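Local coordinates for beta-1,4-mannanase (Aplysia kurodai, PDB 3VUP), which hydrolyses the beta-1,4-linked mannan backbone as a glycoside hydrolase, probably helping the sea hare to digest algal mannan, at residues S229-D232 and H233-M236; D199-R202 and F203-W206; I63-Q66 and G67-T70. All coordinates share one frame; numbering follows the deposited sequence.

Contact 1: residues S229-D232 and H233-M236; sequences SNTD and HFNM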
loop_
_atom_site.group_PDB
_atom_site.type_symbol
_atom_site.label_atom_id
_atom_site.label_comp_id
_atom_site.label_asym_id
_atom_site.label_seq_id
_atom_site.Cartn_x
_atom_site.Cartn_y
_atom_site.Cartn_z
ATOM N N SER A 229 -6.176 13.250 2.920
ATOM C CA SER A 229 -4.777 13.672 2.822
ATOM C C SER A 229 -4.220 13.673 1.397
ATOM O O SER A 229 -3.051 13.994 1.210
ATOM C CB SER A 229 -3.903 12.763 3.671
ATOM O OG SER A 229 -4.068 11.445 3.193
ATOM N N ASN A 230 -5.056 13.350 0.413
ATOM C CA ASN A 230 -4.591 12.934 -0.911
ATOM C C ASN A 230 -5.411 13.588 -2.038
ATOM O O ASN A 230 -5.401 13.101 -3.158
ATOM C CB ASN A 230 -4.719 11.393 -0.960
ATOM C CG ASN A 230 -3.810 10.670 -1.979
ATOM O OD1 ASN A 230 -3.799 9.445 -1.972
ATOM N ND2 ASN A 230 -3.058 11.388 -2.801
ATOM N N THR A 231 -6.104 14.688 -1.748
ATOM C CA THR A 231 -6.838 15.413 -2.776
ATOM C C THR A 231 -6.812 16.895 -2.458
ATOM O O THR A 231 -6.835 17.280 -1.284
ATOM C CB THR A 231 -8.302 14.913 -2.911
ATOM O OG1 THR A 231 -8.974 15.644 -3.935
ATOM C CG2 THR A 231 -9.082 15.062 -1.616
ATOM N N ASP A 232 -6.763 17.717 -3.505
ATOM C CA ASP A 232 -6.913 19.163 -3.365
ATOM C C ASP A 232 -8.369 19.602 -3.483
ATOM O O ASP A 232 -8.666 20.780 -3.327
ATOM C CB ASP A 232 -6.051 19.889 -4.386
ATOM C CG ASP A 232 -4.575 19.778 -4.069
ATOM O OD1 ASP A 232 -4.185 20.054 -2.911
ATOM O OD2 ASP A 232 -3.799 19.382 -4.969
ATOM N N HIS A 233 -9.266 18.658 -3.760
ATOM C CA HIS A 233 -10.697 18.938 -3.755
ATOM C C HIS A 233 -11.251 18.742 -2.347
ATOM O O HIS A 233 -10.497 18.418 -1.426
ATOM C CB HIS A 233 -11.404 18.079 -4.811
ATOM C CG HIS A 233 -11.061 18.491 -6.207
ATOM N ND1 HIS A 233 -11.990 18.984 -7.096
ATOM C CD2 HIS A 233 -9.865 18.554 -6.841
ATOM C CE1 HIS A 233 -11.390 19.295 -8.230
ATOM N NE2 HIS A 233 -10.100 19.044 -8.101
ATOM N N PHE A 234 -12.546 18.977 -2.166
ATOM C CA PHE A 234 -13.195 18.723 -0.874
ATOM C C PHE A 234 -12.607 19.551 0.270
ATOM O O PHE A 234 -12.675 19.144 1.429
ATOM C CB PHE A 234 -13.164 17.230 -0.506
ATOM C CG PHE A 234 -13.869 16.348 -1.492
ATOM C CD1 PHE A 234 -15.240 16.188 -1.435
ATOM C CD2 PHE A 234 -13.159 15.663 -2.465
ATOM C CE1 PHE A 234 -15.893 15.370 -2.337
ATOM C CE2 PHE A 234 -13.807 14.851 -3.374
ATOM C CZ PHE A 234 -15.172 14.700 -3.307
ATOM N N ASN A 235 -12.063 20.726 -0.053
ATOM C CA ASN A 235 -11.447 21.607 0.944
ATOM C C ASN A 235 -10.227 20.962 1.613
ATOM O O ASN A 235 -9.837 21.352 2.715
ATOM C CB ASN A 235 -12.457 22.094 2.001
ATOM C CG ASN A 235 -13.741 22.627 1.391
ATOM O OD1 ASN A 235 -13.713 23.396 0.426
ATOM N ND2 ASN A 235 -14.883 22.219 1.954
ATOM N N MET A 236 -9.620 19.995 0.925
ATOM C CA MET A 236 -8.465 19.270 1.422
ATOM C C MET A 236 -7.195 19.667 0.667
ATOM O O MET A 236 -7.222 20.532 -0.209
ATOM C CB MET A 236 -8.722 17.763 1.337
ATOM C CG MET A 236 -9.906 17.332 2.195
ATOM S SD MET A 236 -9.611 17.546 3.962
ATOM C CE MET A 236 -11.305 17.736 4.541
HETATM O O HOH W 1 -5.587 22.214 -1.806
#
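Thr231 grips the start of a tight turn by a side-chain-to-backbone hydrogen bond: the amide N of His233 donates to Thr231 OG1 at 3.0 Å and 156°. The hydroxyl reaches that amide because OG1 stands anti to its own backbone N (chi1 -180°), and it is also hydrogen-bonded to the carbonyl O of Tyr283, so it joins the turn to the backbone of Tyr283. The turn itself, type I' from His233 to Met236, is closed by Met236 N on His233 O at 3.0 Å. Water ties the two ends together as well, lying 2.8 Å from both Asp232 OD1 and Met236 O, and Asp232 CA makes a CH...O contact with that same carbonyl. Asp232 OD1 takes a further hydrogen bond from Asn238 N and a salt bridge from Lys176. Apolar contact is thin: the methyl CG2 of Thr231 touches Met236 CB at 4.0 Å and comes obliquely to the Phe234 ring, 4.2 Å from CD2. Phe234 meets His278 edge-to-face and also the ring of Tyr283. The whole piece belongs to the surface loop that leaves barrel strand 220-224 and leads to helix 242-249, with the buried side chain of Asn230 packing on strand 259-262.

Contact 2: residues D199-R202 and F203-W206; sequences DILR and FLNW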
loop_
_atom_site.group_PDB
_atom_site.type_symbol
_atom_site.label_atom_id
_atom_site.label_comp_id
_atom_site.label_asym_id
_atom_site.label_seq_id
_atom_site.Cartn_x
_atom_site.Cartn_y
_atom_site.Cartn_z
ATOM N N ASP A 199 9.399 15.421 6.837
ATOM C CA ASP A 199 10.073 14.172 7.162
ATOM C C ASP A 199 9.422 12.976 6.476
ATOM O O ASP A 199 10.124 12.142 5.896
ATOM C CB ASP A 199 10.104 13.925 8.673
ATOM C CG ASP A 199 11.047 14.850 9.409
ATOM O OD1 ASP A 199 12.087 15.250 8.855
ATOM O OD2 ASP A 199 10.746 15.159 10.575
ATOM N N ILE A 200 8.096 12.862 6.540
ATOM C CA ILE A 200 7.442 11.704 5.933
ATOM C C ILE A 200 7.554 11.740 4.412
ATOM O O ILE A 200 7.720 10.698 3.775
ATOM C CB ILE A 200 5.959 11.517 6.386
ATOM C CG1 ILE A 200 5.570 10.038 6.329
ATOM C CG2 ILE A 200 4.993 12.341 5.541
ATOM C CD1 ILE A 200 6.249 9.169 7.370
ATOM N N LEU A 201 7.508 12.930 3.821
ATOM C CA LEU A 201 7.629 13.020 2.372
ATOM C C LEU A 201 9.043 12.683 1.900
ATOM O O LEU A 201 9.207 12.085 0.835
ATOM C CB LEU A 201 7.142 14.370 1.847
ATOM C CG LEU A 201 5.650 14.637 2.031
ATOM C CD1 LEU A 201 5.339 16.071 1.637
ATOM C CD2 LEU A 201 4.813 13.640 1.231
ATOM N N ARG A 202 10.061 13.061 2.668
ATOM C CA ARG A 202 11.414 12.643 2.341
ATOM C C ARG A 202 11.513 11.121 2.411
ATOM O O ARG A 202 12.071 10.481 1.523
ATOM C CB ARG A 202 12.433 13.278 3.283
ATOM C CG ARG A 202 13.837 12.737 3.071
ATOM C CD ARG A 202 14.846 13.320 4.053
ATOM N NE ARG A 202 14.582 12.920 5.433
ATOM C CZ ARG A 202 14.133 13.745 6.372
ATOM N NH1 ARG A 202 13.890 15.017 6.085
ATOM N NH2 ARG A 202 13.923 13.292 7.600
ATOM N N PHE A 203 10.974 10.551 3.481
ATOM C CA PHE A 203 10.954 9.106 3.705
ATOM C C PHE A 203 10.349 8.385 2.505
ATOM O O PHE A 203 10.904 7.400 2.015
ATOM C CB PHE A 203 10.163 8.869 5.001
ATOM C CG PHE A 203 9.927 7.424 5.380
ATOM C CD1 PHE A 203 10.904 6.678 6.025
ATOM C CD2 PHE A 203 8.675 6.862 5.206
ATOM C CE1 PHE A 203 10.649 5.370 6.430
ATOM C CE2 PHE A 203 8.416 5.562 5.602
ATOM C CZ PHE A 203 9.397 4.816 6.216
ATOM N N LEU A 204 9.223 8.900 2.025
ATOM C CA LEU A 204 8.554 8.313 0.874
ATOM C C LEU A 204 9.314 8.555 -0.437
ATOM O O LEU A 204 9.525 7.629 -1.221
ATOM C CB LEU A 204 7.115 8.827 0.789
ATOM C CG LEU A 204 6.209 8.481 1.981
ATOM C CD1 LEU A 204 4.903 9.260 1.912
ATOM C CD2 LEU A 204 5.931 6.988 2.050
ATOM N N ASN A 205 9.740 9.792 -0.663
ATOM C CA ASN A 205 10.468 10.142 -1.884
ATOM C C ASN A 205 11.729 9.304 -2.041
ATOM O O ASN A 205 12.000 8.774 -3.120
ATOM C CB ASN A 205 10.808 11.637 -1.864
ATOM C CG ASN A 205 11.681 12.079 -3.033
ATOM O OD1 ASN A 205 12.846 12.434 -2.855
ATOM N ND2 ASN A 205 11.116 12.081 -4.233
ATOM N N TRP A 206 12.514 9.183 -0.974
ATOM C CA TRP A 206 13.781 8.466 -1.097
ATOM C C TRP A 206 13.561 6.986 -1.382
ATOM O O TRP A 206 14.283 6.386 -2.175
ATOM C CB TRP A 206 14.648 8.652 0.146
ATOM C CG TRP A 206 15.272 10.018 0.266
ATOM C CD1 TRP A 206 14.948 11.154 -0.436
ATOM C CD2 TRP A 206 16.347 10.384 1.140
ATOM N NE1 TRP A 206 15.753 12.197 -0.042
ATOM C CE2 TRP A 206 16.617 11.753 0.926
ATOM C CE3 TRP A 206 17.099 9.688 2.091
ATOM C CZ2 TRP A 206 17.611 12.437 1.628
ATOM C CZ3 TRP A 206 18.079 10.368 2.785
ATOM C CH2 TRP A 206 18.330 11.728 2.548
#
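Arg202, in the one of its two modelled conformers described here, sends CG anti to its backbone N (chi1 173°), continues extended through chi2 and then bends at chi3 (66°). Trp206 carries its indole anti to its own carbonyl carbon, and the two side chains thus run side by side in the same direction. They stand one turn apart on helix 197-214, an outer helix of the TIM barrel. CG of Arg202 lies over a face of the indole, a CH-pi contact 3.7 Å from the centroid of the five-membered ring and 14° off its normal. CD continues over the six-membered ring, 3.8 Å from Trp206 CZ2, before the bend leads the guanidinium back toward the preceding turn, its plane steeply inclined to the indole. There it forms a salt bridge with Asp199, three residues earlier: NH2 lies 3.0 Å from OD1, which it meets from above the carboxylate plane, and NH1 adds a weak bond to the same oxygen. The arginine thereby links an acid and an aromatic ring along one side of the helix.

Successive i to i+4 bonds, from Phe203 N on Asp199 O to Trp206 N on Arg202 O, hold the backbone. Elsewhere round the helix, Leu201 and Leu204 pack on Leu245 of helix 242-249. Phe203 fits against helix 122-128, whereas Trp206 leans on helix 130-147, receives a cation-pi contact from Lys251 and donates through NE1 to Gly249 O. Asn205 ND2 is bonded to the carbonyls of Lys251 and Gly254. Leu204 crowds its own helix backbone, with CG only 3.2 Å from Ile200 O.

Contact 3: residues I63-Q66 and G67-T70; sequences IHIQ and GETT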
loop_
_atom_site.group_PDB
_atom_site.type_symbol
_atom_site.label_atom_id
_atom_site.label_comp_id
_atom_site.label_asym_id
_atom_site.label_seq_id
_atom_site.Cartn_x
_atom_site.Cartn_y
_atom_site.Cartn_z
ATOM N N ILE A 63 4.866 -6.355 5.179
ATOM C CA ILE A 63 6.203 -6.920 5.307
ATOM C C ILE A 63 6.894 -6.483 6.603
ATOM O O ILE A 63 6.812 -7.195 7.600
ATOM C CB ILE A 63 7.079 -6.605 4.060
ATOM C CG1 ILE A 63 6.309 -6.903 2.754
ATOM C CG2 ILE A 63 8.389 -7.367 4.131
ATOM C CD1 ILE A 63 5.828 -8.328 2.603
ATOM N N HIS A 64 7.568 -5.330 6.613
ATOM C CA HIS A 64 8.326 -4.927 7.805
ATOM C C HIS A 64 7.416 -4.469 8.944
ATOM O O HIS A 64 7.689 -4.733 10.122
ATOM C CB HIS A 64 9.301 -3.776 7.527
ATOM C CG HIS A 64 10.208 -3.960 6.343
ATOM N ND1 HIS A 64 10.926 -5.112 6.094
ATOM C CD2 HIS A 64 10.575 -3.076 5.386
ATOM C CE1 HIS A 64 11.666 -4.938 5.010
ATOM N NE2 HIS A 64 11.477 -3.708 4.567
ATOM N N ILE A 65 6.373 -3.722 8.579
ATOM C CA ILE A 65 5.398 -3.147 9.503
ATOM C C ILE A 65 6.062 -2.042 10.329
ATOM O O ILE A 65 6.173 -0.915 9.843
ATOM C CB ILE A 65 4.619 -4.225 10.291
ATOM C CG1 ILE A 65 4.068 -5.250 9.285
ATOM C CG2 ILE A 65 3.492 -3.598 11.072
ATOM C CD1 ILE A 65 3.015 -6.178 9.829
ATOM N N GLN A 66 6.537 -2.341 11.536
ATOM C CA GLN A 66 7.315 -1.346 12.272
ATOM C C GLN A 66 8.699 -1.864 12.664
ATOM O O GLN A 66 9.311 -1.387 13.613
ATOM C CB GLN A 66 6.528 -0.795 13.466
ATOM C CG GLN A 66 5.254 -0.114 12.988
ATOM C CD GLN A 66 4.506 0.657 14.054
ATOM O OE1 GLN A 66 4.360 0.201 15.195
ATOM N NE2 GLN A 66 3.990 1.831 13.676
ATOM N N GLY A 67 9.208 -2.817 11.894
ATOM C CA GLY A 67 10.559 -3.307 12.090
ATOM C C GLY A 67 10.700 -4.358 13.171
ATOM O O GLY A 67 11.787 -4.537 13.716
ATOM N N GLU A 68 9.609 -5.059 13.465
ATOM C CA GLU A 68 9.619 -6.106 14.485
ATOM C C GLU A 68 10.661 -7.190 14.205
ATOM O O GLU A 68 11.363 -7.638 15.120
ATOM C CB GLU A 68 8.233 -6.733 14.608
ATOM C CG GLU A 68 7.181 -5.873 15.300
ATOM C CD GLU A 68 6.536 -4.789 14.440
ATOM O OE1 GLU A 68 5.647 -4.112 14.998
ATOM O OE2 GLU A 68 6.893 -4.603 13.248
ATOM N N THR A 69 10.754 -7.619 12.943
ATOM C CA THR A 69 11.724 -8.648 12.566
ATOM C C THR A 69 12.539 -8.339 11.314
ATOM O O THR A 69 13.666 -8.792 11.201
ATOM C CB THR A 69 11.097 -10.049 12.428
ATOM O OG1 THR A 69 10.123 -10.046 11.380
ATOM C CG2 THR A 69 10.454 -10.486 13.724
ATOM N N THR A 70 11.974 -7.591 10.370
ATOM C CA THR A 70 12.764 -7.084 9.251
ATOM C C THR A 70 12.488 -5.598 9.081
ATOM O O THR A 70 11.441 -5.117 9.488
ATOM C CB THR A 70 12.493 -7.809 7.911
ATOM O OG1 THR A 70 11.145 -7.562 7.487
ATOM C CG2 THR A 70 12.776 -9.306 8.000
HETATM O O HOH W 2 8.999 -7.091 10.795
HETATM O O HOH W 3 3.484 -2.592 14.442
#
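Where strand 58-65 of the TIM barrel ends, the chain turns back on itself in a compact loop, and His64 and Thr70 close it side chain to side chain. Thr70 OG1 sits in the plane of the imidazole at its edge, 2.8 Å from His64 ND1, in a nearly straight hydrogen bond (168°) whose proton could belong to either partner. A chi1 of 65° sets this hydroxyl between the backbone N and carbonyl carbon of Thr70, and the two side chains cross at about a right angle. On its far nitrogen, NE2, the histidine is hydrogen-bonded to Tyr136 OH, so both ring nitrogens are engaged and the ring's rotation is fixed.

His64 O gathers the inside of the turn. Gly67 N reaches it at 3.0 Å, well above the carbonyl plane, and a water 2.8 Å away bridges it to Thr69 N. The backbone of Gly67 takes a conformation in which a CB would clash with Gln66 O. Glu68, bent at chi2 (80°), folds its carboxylate back over the turn; OE2 accepts the N-H of Gln66, 2.9 Å from its N, on the syn lone pair, and OE1 shares a second water with Gln66 OE1. With an alanine in place of Glu68, the amide of Gln66 would probably lose its carboxylate acceptor and that water one of its partners. Gln66 is held further by Val115 O, Asn112 O and Gln117 N, which join this loop to the end of strand 105-112 and the loop after it. The whole forms the loop at the C-terminal end of the second barrel strand, 58-65, the end that carries the active site in TIM-barrel enzymes.

The three contacts follow one another along the chain as 3, 2, 1. Contact 1 lies in the loop after strand 220-224, while contact 3 spans the end of strand 58-65 and its following loop; they sit on opposite sides of the chain's centre, their own centres about 31 Å apart. Contact 2, on an outer helix, has its centre about 18 Å from that of contact 3 and 20 Å from that of contact 1, nearest atoms about 8 Å away in each case. Trp111 meets both His64 and Phe203, linking contacts 3 and 2, while Tyr240 touches Ser229, Leu201 and Leu204, linking 1 and 2. As in other TIM-barrel hydrolases, both loops probably help frame the substrate cleft.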